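Local atomic coordinates of antigen 43 (Escherichia coli, PDB entry 4KH3), a protein that probably mediates bacterial aggregation and biofilm formation as a self-associating autotransporter adhesin, joining neighbouring cells in a Velcro-like manner. Residues G70-A76 with G90-L96; V98-N104 with A117-Q123; V388-T394 with N407-T413. One frame throughout, in Å; residues are numbered along the deposited sequence. Where two conformers were deposited one is given.

Interaction 1: G70-A76 with G90-L96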
loop_
_atom_site.group_PDB
_atom_site.type_symbol
_atom_site.label_atom_id
_atom_site.label_comp_id
_atom_site.label_asym_id
_atom_site.label_seq_id
_atom_site.Cartn_x
_atom_site.Cartn_y
_atom_site.Cartn_z
ATOM N N GLY A 70 9.436 38.773 -9.250
ATOM C CA GLY A 70 9.131 39.558 -8.080
ATOM C C GLY A 70 9.657 38.918 -6.825
ATOM O O GLY A 70 9.668 37.696 -6.707
ATOM N N ARG A 71 10.105 39.750 -5.892
ATOM C CA ARG A 71 10.419 39.293 -4.546
ATOM C C ARG A 71 9.756 40.207 -3.513
ATOM O O ARG A 71 9.912 41.427 -3.567
ATOM C CB ARG A 71 11.935 39.252 -4.324
ATOM C CG ARG A 71 12.390 38.406 -3.118
ATOM C CD ARG A 71 13.910 38.448 -2.979
ATOM N NE ARG A 71 14.371 38.046 -1.653
ATOM C CZ ARG A 71 15.432 38.568 -1.041
ATOM N NH1 ARG A 71 16.143 39.520 -1.634
ATOM N NH2 ARG A 71 15.776 38.142 0.170
ATOM N N GLN A 72 9.003 39.616 -2.588
ATOM C CA GLN A 72 8.535 40.335 -1.405
ATOM C C GLN A 72 9.328 39.858 -0.191
ATOM O O GLN A 72 9.412 38.657 0.076
ATOM C CB GLN A 72 7.036 40.131 -1.175
ATOM C CG GLN A 72 6.457 40.970 -0.011
ATOM C CD GLN A 72 5.034 40.560 0.365
ATOM O OE1 GLN A 72 4.751 39.376 0.533
ATOM N NE2 GLN A 72 4.136 41.541 0.497
ATOM N N ILE A 73 9.919 40.794 0.541
ATOM C CA ILE A 73 10.706 40.427 1.708
ATOM C C ILE A 73 10.008 40.917 2.959
ATOM O O ILE A 73 9.915 42.119 3.209
ATOM C CB ILE A 73 12.141 40.981 1.665
ATOM C CG1 ILE A 73 12.824 40.633 0.338
ATOM C CG2 ILE A 73 12.945 40.448 2.840
ATOM C CD1 ILE A 73 12.729 41.729 -0.717
ATOM N N VAL A 74 9.494 39.971 3.734
ATOM C CA VAL A 74 8.765 40.317 4.930
ATOM C C VAL A 74 9.702 40.116 6.083
ATOM O O VAL A 74 10.032 38.984 6.445
ATOM C CB VAL A 74 7.516 39.460 5.100
ATOM C CG1 VAL A 74 6.804 39.816 6.396
ATOM C CG2 VAL A 74 6.600 39.657 3.913
ATOM N N GLN A 75 10.152 41.227 6.645
ATOM C CA GLN A 75 11.167 41.185 7.681
ATOM C C GLN A 75 10.543 40.911 9.032
ATOM O O GLN A 75 9.327 41.056 9.209
ATOM C CB GLN A 75 11.945 42.498 7.688
ATOM C CG GLN A 75 12.493 42.834 6.313
ATOM C CD GLN A 75 13.860 43.487 6.350
ATOM O OE1 GLN A 75 13.980 44.694 6.583
ATOM N NE2 GLN A 75 14.902 42.689 6.114
ATOM N N ALA A 76 11.372 40.505 9.984
ATOM C CA ALA A 76 10.887 40.291 11.334
ATOM C C ALA A 76 10.136 41.540 11.799
ATOM O O ALA A 76 10.596 42.662 11.588
ATOM C CB ALA A 76 12.039 39.966 12.254
ATOM N N GLY A 90 8.468 35.041 -5.511
ATOM C CA GLY A 90 8.763 34.532 -4.192
ATOM C C GLY A 90 8.537 35.533 -3.080
ATOM O O GLY A 90 8.649 36.743 -3.286
ATOM N N GLN A 91 8.215 35.026 -1.894
ATOM C CA GLN A 91 8.219 35.847 -0.691
ATOM C C GLN A 91 9.184 35.244 0.319
ATOM O O GLN A 91 9.105 34.042 0.617
ATOM C CB GLN A 91 6.814 35.954 -0.097
ATOM C CG GLN A 91 6.752 36.529 1.311
ATOM C CD GLN A 91 5.477 36.119 2.038
ATOM O OE1 GLN A 91 5.417 35.050 2.650
ATOM N NE2 GLN A 91 4.447 36.959 1.959
ATOM N N SER A 92 10.108 36.073 0.814
ATOM C CA SER A 92 11.066 35.667 1.844
ATOM C C SER A 92 10.533 36.095 3.198
ATOM O O SER A 92 10.403 37.296 3.477
ATOM C CB SER A 92 12.441 36.313 1.615
ATOM O OG SER A 92 13.056 35.820 0.437
ATOM N N LEU A 93 10.245 35.121 4.051
ATOM C CA LEU A 93 9.438 35.399 5.231
ATOM C C LEU A 93 10.222 35.277 6.526
ATOM O O LEU A 93 10.593 34.168 6.959
ATOM C CB LEU A 93 8.204 34.491 5.241
ATOM C CG LEU A 93 7.181 34.678 6.358
ATOM C CD1 LEU A 93 6.564 36.072 6.335
ATOM C CD2 LEU A 93 6.101 33.594 6.248
ATOM N N ASN A 94 10.495 36.429 7.138
ATOM C CA ASN A 94 11.078 36.457 8.474
ATOM C C ASN A 94 10.061 36.991 9.468
ATOM O O ASN A 94 10.245 36.884 10.675
ATOM C CB ASN A 94 12.370 37.268 8.501
ATOM C CG ASN A 94 13.402 36.744 7.522
ATOM O OD1 ASN A 94 14.104 35.781 7.814
ATOM N ND2 ASN A 94 13.493 37.371 6.348
ATOM N N GLY A 95 8.976 37.552 8.939
ATOM C CA GLY A 95 7.894 38.061 9.759
ATOM C C GLY A 95 6.665 37.173 9.718
ATOM O O GLY A 95 6.759 35.946 9.814
ATOM N N LEU A 96 5.507 37.803 9.582
ATOM C CA LEU A 96 4.238 37.107 9.567
ATOM C C LEU A 96 3.582 37.277 8.214
ATOM O O LEU A 96 3.497 38.392 7.697
ATOM C CB LEU A 96 3.307 37.687 10.634
ATOM C CG LEU A 96 1.865 37.179 10.657
ATOM C CD1 LEU A 96 1.810 35.679 11.044
ATOM C CD2 LEU A 96 1.017 38.017 11.615
#
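V74 rests its side chain against L93 of the following coil, V74 CB lying 3.7 Å from L93 CD1, one step in the apolar lining of the parallel beta-helix on which this adhesin is built. The strands involved, 71-74 and 90-93, are neighbouring strands of one long parallel sheet, from successive coils: their axes approach to 4.6 Å at 14°, with Q72 level with Q91 and V74 level with L93. The backbone bonds alternate as parallel strands require. G90 N donates to G70 O (3.1 Å), Q72 N to G90 O (3.0 Å), S92 N to Q72 O (2.8 Å) and V74 N to S92 O (2.8 Å). On the same face as V74 and L93, the glutamines pair directly, Q91 NE2 giving an almost linear bond to Q72 OE1 at 2.8 Å. Since Q72 NE2 goes on to Q53 and Q91 OE1 accepts from Q108, an amide row runs through four coils and keeps these buried polar groups satisfied. The other face carries R71, I73 and S92, beside W54 and W109 of the flanking coils. Here R71 NE makes a weak 3.3 Å hydrogen bond to S92 OG, which also binds a malonate ion, probably from the crystallisation liquor. Where the strands end, V74 O takes two donors, N94 N at 2.7 Å and, weakly, G95 N at 3.1 Å. Glycine is needed at the second of these positions: an ideal CB on G95 would sit just 2.4 Å from Q75 O, whereas its CA makes a CA-H...O contact with that oxygen at 3.4 Å.

Interaction 2: V98-N104 with A117-Q123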
loop_
_atom_site.group_PDB
_atom_site.type_symbol
_atom_site.label_atom_id
_atom_site.label_comp_id
_atom_site.label_asym_id
_atom_site.label_seq_id
_atom_site.Cartn_x
_atom_site.Cartn_y
_atom_site.Cartn_z
ATOM N N VAL A 98 -0.133 36.198 6.334
ATOM C CA VAL A 98 -1.449 35.602 6.511
ATOM C C VAL A 98 -2.198 35.473 5.189
ATOM O O VAL A 98 -2.274 36.419 4.408
ATOM C CB VAL A 98 -2.299 36.391 7.521
ATOM C CG1 VAL A 98 -3.597 35.679 7.762
ATOM C CG2 VAL A 98 -1.561 36.533 8.840
ATOM N N ASN A 99 -2.746 34.290 4.952
ATOM C CA ASN A 99 -3.546 34.004 3.760
ATOM C C ASN A 99 -2.814 34.284 2.454
ATOM O O ASN A 99 -3.284 35.011 1.588
ATOM C CB ASN A 99 -4.917 34.686 3.818
ATOM C CG ASN A 99 -5.863 33.998 4.803
ATOM O OD1 ASN A 99 -6.957 34.490 5.097
ATOM N ND2 ASN A 99 -5.432 32.851 5.321
ATOM N N THR A 100 -1.638 33.694 2.341
ATOM C CA THR A 100 -0.871 33.723 1.118
ATOM C C THR A 100 -1.420 32.670 0.141
ATOM O O THR A 100 -1.916 31.620 0.556
ATOM C CB THR A 100 0.572 33.415 1.444
ATOM O OG1 THR A 100 1.005 34.288 2.497
ATOM C CG2 THR A 100 1.453 33.584 0.219
ATOM N N THR A 101 -1.366 32.964 -1.152
ATOM C CA THR A 101 -1.694 31.962 -2.149
ATOM C C THR A 101 -0.515 31.776 -3.100
ATOM O O THR A 101 0.021 32.743 -3.628
ATOM C CB THR A 101 -2.946 32.339 -2.936
ATOM O OG1 THR A 101 -3.998 32.678 -2.016
ATOM C CG2 THR A 101 -3.385 31.181 -3.775
ATOM N N LEU A 102 -0.096 30.533 -3.292
ATOM C CA LEU A 102 0.968 30.228 -4.231
ATOM C C LEU A 102 0.368 29.483 -5.414
ATOM O O LEU A 102 -0.235 28.420 -5.246
ATOM C CB LEU A 102 2.037 29.363 -3.565
ATOM C CG LEU A 102 2.620 29.827 -2.226
ATOM C CD1 LEU A 102 3.654 28.822 -1.732
ATOM C CD2 LEU A 102 3.230 31.204 -2.328
ATOM N N ASP A 103 0.493 30.061 -6.603
ATOM C CA ASP A 103 0.073 29.382 -7.826
ATOM C C ASP A 103 1.270 29.316 -8.774
ATOM O O ASP A 103 2.197 30.125 -8.669
ATOM C CB ASP A 103 -1.101 30.103 -8.508
ATOM C CG ASP A 103 -2.142 30.644 -7.515
ATOM O OD1 ASP A 103 -2.962 29.867 -6.969
ATOM O OD2 ASP A 103 -2.159 31.873 -7.307
ATOM N N ASN A 104 1.254 28.343 -9.679
ATOM C CA ASN A 104 2.250 28.238 -10.745
ATOM C C ASN A 104 3.696 28.489 -10.358
ATOM O O ASN A 104 4.353 29.380 -10.921
ATOM C CB ASN A 104 1.876 29.152 -11.908
ATOM C CG ASN A 104 0.624 28.692 -12.620
ATOM O OD1 ASN A 104 0.296 27.501 -12.620
ATOM N ND2 ASN A 104 -0.083 29.632 -13.236
ATOM N N ALA A 117 0.755 31.725 8.037
ATOM C CA ALA A 117 -0.548 31.243 8.456
ATOM C C ALA A 117 -1.515 31.202 7.273
ATOM O O ALA A 117 -1.689 32.195 6.568
ATOM C CB ALA A 117 -1.085 32.117 9.568
ATOM N N GLY A 118 -2.140 30.051 7.044
ATOM C CA GLY A 118 -3.119 29.939 5.969
ATOM C C GLY A 118 -2.620 30.059 4.526
ATOM O O GLY A 118 -3.336 30.564 3.658
ATOM N N THR A 119 -1.406 29.583 4.247
ATOM C CA THR A 119 -0.933 29.523 2.867
ATOM C C THR A 119 -1.674 28.415 2.111
ATOM O O THR A 119 -1.804 27.288 2.598
ATOM C CB THR A 119 0.597 29.263 2.775
ATOM O OG1 THR A 119 1.316 30.342 3.379
ATOM C CG2 THR A 119 1.024 29.136 1.319
ATOM N N ILE A 120 -2.176 28.735 0.928
ATOM C CA ILE A 120 -2.733 27.708 0.060
ATOM C C ILE A 120 -1.732 27.489 -1.064
ATOM O O ILE A 120 -1.292 28.440 -1.716
ATOM C CB ILE A 120 -4.104 28.096 -0.504
ATOM C CG1 ILE A 120 -5.122 28.224 0.627
ATOM C CG2 ILE A 120 -4.606 27.046 -1.489
ATOM C CD1 ILE A 120 -6.534 28.228 0.137
ATOM N N ILE A 121 -1.333 26.241 -1.254
ATOM C CA ILE A 121 -0.334 25.918 -2.249
ATOM C C ILE A 121 -1.000 25.222 -3.426
ATOM O O ILE A 121 -1.376 24.049 -3.337
ATOM C CB ILE A 121 0.745 25.004 -1.679
ATOM C CG1 ILE A 121 1.186 25.480 -0.283
ATOM C CG2 ILE A 121 1.931 24.940 -2.635
ATOM C CD1 ILE A 121 2.212 24.548 0.392
ATOM N N ASN A 122 -1.150 25.954 -4.525
ATOM C CA ASN A 122 -1.784 25.408 -5.718
ATOM C C ASN A 122 -0.759 25.120 -6.790
ATOM O O ASN A 122 0.347 25.657 -6.747
ATOM C CB ASN A 122 -2.821 26.393 -6.260
ATOM C CG ASN A 122 -3.988 26.582 -5.312
ATOM O OD1 ASN A 122 -4.506 25.620 -4.757
ATOM N ND2 ASN A 122 -4.387 27.829 -5.101
ATOM N N GLN A 123 -1.137 24.256 -7.730
ATOM C CA GLN A 123 -0.450 24.100 -9.016
ATOM C C GLN A 123 1.054 24.396 -9.001
ATOM O O GLN A 123 1.484 25.451 -9.459
ATOM C CB GLN A 123 -1.134 24.985 -10.067
ATOM C CG GLN A 123 -0.723 24.672 -11.498
ATOM C CD GLN A 123 -0.872 23.205 -11.818
ATOM O OE1 GLN A 123 -1.976 22.725 -12.081
ATOM N NE2 GLN A 123 0.239 22.473 -11.772
HETATM O O HOH W 1 0.296 32.795 4.522
#
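This is a coil-on-coil contact at a corner of the beta-helix: two successive coils make the same bend, each between a short strand ending at V98 or A117 and another formed by 101-102 or 120-121. The two paths run 11° apart and in exact register, V98 with A117 through to N104 with Q123. At the bend N99 and G118 both adopt positive phi, and the chains stay joined across it by N99 N to A117 O (2.8 Å) and I120 N to T100 O (2.9 Å). Glycine suits position G118: positive phi favours it, and a CB would fall 2.4 Å from N99 ND2 as modelled, which binds a malonate probably from the crystallisation liquor. Behind the bend a water bridges the coils, donating to A117 O and T119 OG1, both at 2.9 Å, and hydrogen-bonding T100 OG1 at 2.6 Å; T119 OG1 is also bonded to Q108. Further on, L102 N bonds I120 O (2.9 Å), N122 N bonds L102 O (2.7 Å), and L102 CG packs on T119 CG2 at 3.9 Å. Outside, N122 ND2 donates to D103 OD1 (3.1 Å) while N122 OD1 accepts from N141 of the next coil. There are no helices nearby: strand 84-85 flanks the 98-104 side, strand 139-140 pairs beyond 120-121, and strand 126-129 closes over L102, T119 and I121 from across the interior.

Interaction 3: V388-T394 with N407-T413; sequences VNGGLFT and NNGAILT
At the apolar centre, F393 (chi1 t) and L412 (t, p) meet on the inner face of two parallel beta-helix coils, F393 CD1 3.6 Å from L412 CD1; V388 CG1 touches A410 CB, also at 3.6 Å. Strands 392-394 and 410-413 lie 4.7 Å apart at 10°, L392 level with I411 and T394 with T413. They bond I411 N to G391 O (3.1 Å), F393 N to I411 O (2.9 Å) and T413 N to F393 O (2.8 Å). Outside, L392 CD1 meets I411 CG2 (3.7 Å). N389 pairs with N407; N407 N bonds V388 O (2.9 Å) and G390 N, weakly, N407 O (3.0 Å). G390 turns the first coil at 93/-13, which calls for glycine. The register then slips by one: the second coil adds a residue in a type I' turn, N407-A410 (N408 47/54, G409 96/5), closed by A410 N to N407 O (3.0 Å). Apolar contacts and backbone bonds join the strands; where register slips, N408 ND2 to N389 OD1 (2.7 Å), amide to amide, still links the coils.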
loop_
_atom_site.group_PDB
_atom_site.type_symbol
_atom_site.label_atom_id
_atom_site.label_comp_id
_atom_site.label_asym_id
_atom_site.label_seq_id
_atom_site.Cartn_x
_atom_site.Cartn_y
_atom_site.Cartn_z
ATOM N N VAL A 388 -9.531 -28.576 -3.744
ATOM C CA VAL A 388 -9.348 -27.291 -4.402
ATOM C C VAL A 388 -10.710 -26.822 -4.875
ATOM O O VAL A 388 -11.343 -27.474 -5.705
ATOM C CB VAL A 388 -8.415 -27.398 -5.614
ATOM C CG1 VAL A 388 -8.110 -26.021 -6.165
ATOM C CG2 VAL A 388 -7.144 -28.092 -5.228
ATOM N N ASN A 389 -11.172 -25.703 -4.333
ATOM C CA ASN A 389 -12.502 -25.197 -4.649
ATOM C C ASN A 389 -12.406 -23.786 -5.208
ATOM O O ASN A 389 -12.679 -22.811 -4.512
ATOM C CB ASN A 389 -13.385 -25.229 -3.403
ATOM C CG ASN A 389 -14.842 -24.897 -3.700
ATOM O OD1 ASN A 389 -15.358 -25.195 -4.774
ATOM N ND2 ASN A 389 -15.511 -24.282 -2.737
ATOM N N GLY A 390 -12.000 -23.683 -6.468
ATOM C CA GLY A 390 -11.788 -22.390 -7.085
ATOM C C GLY A 390 -10.360 -21.896 -6.972
ATOM O O GLY A 390 -9.967 -20.951 -7.655
ATOM N N GLY A 391 -9.577 -22.541 -6.113
ATOM C CA GLY A 391 -8.191 -22.154 -5.918
ATOM C C GLY A 391 -7.211 -22.693 -6.949
ATOM O O GLY A 391 -7.595 -23.203 -8.007
ATOM N N LEU A 392 -5.927 -22.567 -6.632
ATOM C CA LEU A 392 -4.861 -23.051 -7.498
ATOM C C LEU A 392 -3.980 -24.046 -6.749
ATOM O O LEU A 392 -3.629 -23.836 -5.596
ATOM C CB LEU A 392 -4.020 -21.881 -8.014
ATOM C CG LEU A 392 -2.745 -22.223 -8.785
ATOM C CD1 LEU A 392 -3.074 -22.986 -10.065
ATOM C CD2 LEU A 392 -1.947 -20.950 -9.095
ATOM N N PHE A 393 -3.642 -25.139 -7.417
ATOM C CA PHE A 393 -2.720 -26.125 -6.885
ATOM C C PHE A 393 -1.688 -26.343 -7.962
ATOM O O PHE A 393 -2.030 -26.675 -9.098
ATOM C CB PHE A 393 -3.459 -27.430 -6.600
ATOM C CG PHE A 393 -2.647 -28.453 -5.854
ATOM C CD1 PHE A 393 -1.484 -28.987 -6.402
ATOM C CD2 PHE A 393 -3.071 -28.915 -4.621
ATOM C CE1 PHE A 393 -0.752 -29.946 -5.726
ATOM C CE2 PHE A 393 -2.345 -29.873 -3.940
ATOM C CZ PHE A 393 -1.183 -30.389 -4.495
ATOM N N THR A 394 -0.428 -26.132 -7.608
ATOM C CA THR A 394 0.680 -26.337 -8.527
ATOM C C THR A 394 1.549 -27.464 -7.985
ATOM O O THR A 394 1.825 -27.528 -6.785
ATOM C CB THR A 394 1.530 -25.066 -8.674
ATOM O OG1 THR A 394 0.692 -23.978 -9.079
ATOM C CG2 THR A 394 2.638 -25.267 -9.710
ATOM N N ASN A 407 -13.045 -28.596 -7.766
ATOM C CA ASN A 407 -14.371 -28.027 -7.986
ATOM C C ASN A 407 -14.324 -26.548 -8.377
ATOM O O ASN A 407 -13.338 -25.855 -8.113
ATOM C CB ASN A 407 -15.234 -28.145 -6.727
ATOM C CG ASN A 407 -15.669 -29.567 -6.429
ATOM O OD1 ASN A 407 -15.747 -30.411 -7.317
ATOM N ND2 ASN A 407 -15.983 -29.829 -5.163
ATOM N N ASN A 408 -15.397 -26.093 -9.023
ATOM C CA ASN A 408 -15.731 -24.675 -9.148
ATOM C C ASN A 408 -14.612 -23.728 -9.554
ATOM O O ASN A 408 -14.364 -22.741 -8.866
ATOM C CB ASN A 408 -16.312 -24.184 -7.826
ATOM C CG ASN A 408 -17.571 -24.920 -7.443
ATOM O OD1 ASN A 408 -18.443 -25.146 -8.276
ATOM N ND2 ASN A 408 -17.672 -25.301 -6.179
ATOM N N GLY A 409 -13.949 -24.015 -10.667
ATOM C CA GLY A 409 -12.925 -23.123 -11.171
ATOM C C GLY A 409 -11.532 -23.527 -10.740
ATOM O O GLY A 409 -10.557 -22.822 -11.008
ATOM N N ALA A 410 -11.440 -24.669 -10.068
ATOM C CA ALA A 410 -10.158 -25.184 -9.619
ATOM C C ALA A 410 -9.181 -25.330 -10.780
ATOM O O ALA A 410 -9.559 -25.700 -11.892
ATOM C CB ALA A 410 -10.349 -26.510 -8.913
ATOM N N ILE A 411 -7.923 -25.014 -10.520
ATOM C CA ILE A 411 -6.867 -25.261 -11.487
ATOM C C ILE A 411 -5.789 -26.099 -10.812
ATOM O O ILE A 411 -5.396 -25.830 -9.679
ATOM C CB ILE A 411 -6.251 -23.959 -12.016
ATOM C CG1 ILE A 411 -7.286 -23.154 -12.801
ATOM C CG2 ILE A 411 -5.042 -24.253 -12.893
ATOM C CD1 ILE A 411 -6.724 -21.868 -13.396
ATOM N N LEU A 412 -5.348 -27.136 -11.509
ATOM C CA LEU A 412 -4.269 -27.987 -11.051
ATOM C C LEU A 412 -3.223 -27.963 -12.139
ATOM O O LEU A 412 -3.427 -28.516 -13.216
ATOM C CB LEU A 412 -4.772 -29.407 -10.818
ATOM C CG LEU A 412 -3.711 -30.495 -10.660
ATOM C CD1 LEU A 412 -2.727 -30.139 -9.562
ATOM C CD2 LEU A 412 -4.390 -31.814 -10.363
ATOM N N THR A 413 -2.118 -27.280 -11.858
ATOM C CA THR A 413 -1.049 -27.079 -12.824
ATOM C C THR A 413 0.134 -27.978 -12.467
ATOM O O THR A 413 0.631 -27.941 -11.345
ATOM C CB THR A 413 -0.592 -25.597 -12.840
ATOM O OG1 THR A 413 -1.682 -24.763 -13.239
ATOM C CG2 THR A 413 0.561 -25.383 -13.806
#

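In the fold
All three contacts join consecutive coils of one solenoid, each burying a similar area. Interactions 1 and 3 share one long parallel sheet yet lie about 67 Å apart, centre to centre, on opposite sides of the chain's centre; interaction 2 is about 14 Å from interaction 1 and follows it in sequence, on another sheet that 388-389 and 407 of interaction 3 also join. Their interiors differ: near the N-terminal end a glutamine row reaches Q108, which also meets the threonines of interaction 2, whereas interaction 3 is lined by apolar side chains without a glutamine pair. Interaction 1 has the most buried residues; interaction 2 is a more exposed corner. Interaction 3 includes both strand and corner, and alone shifts register.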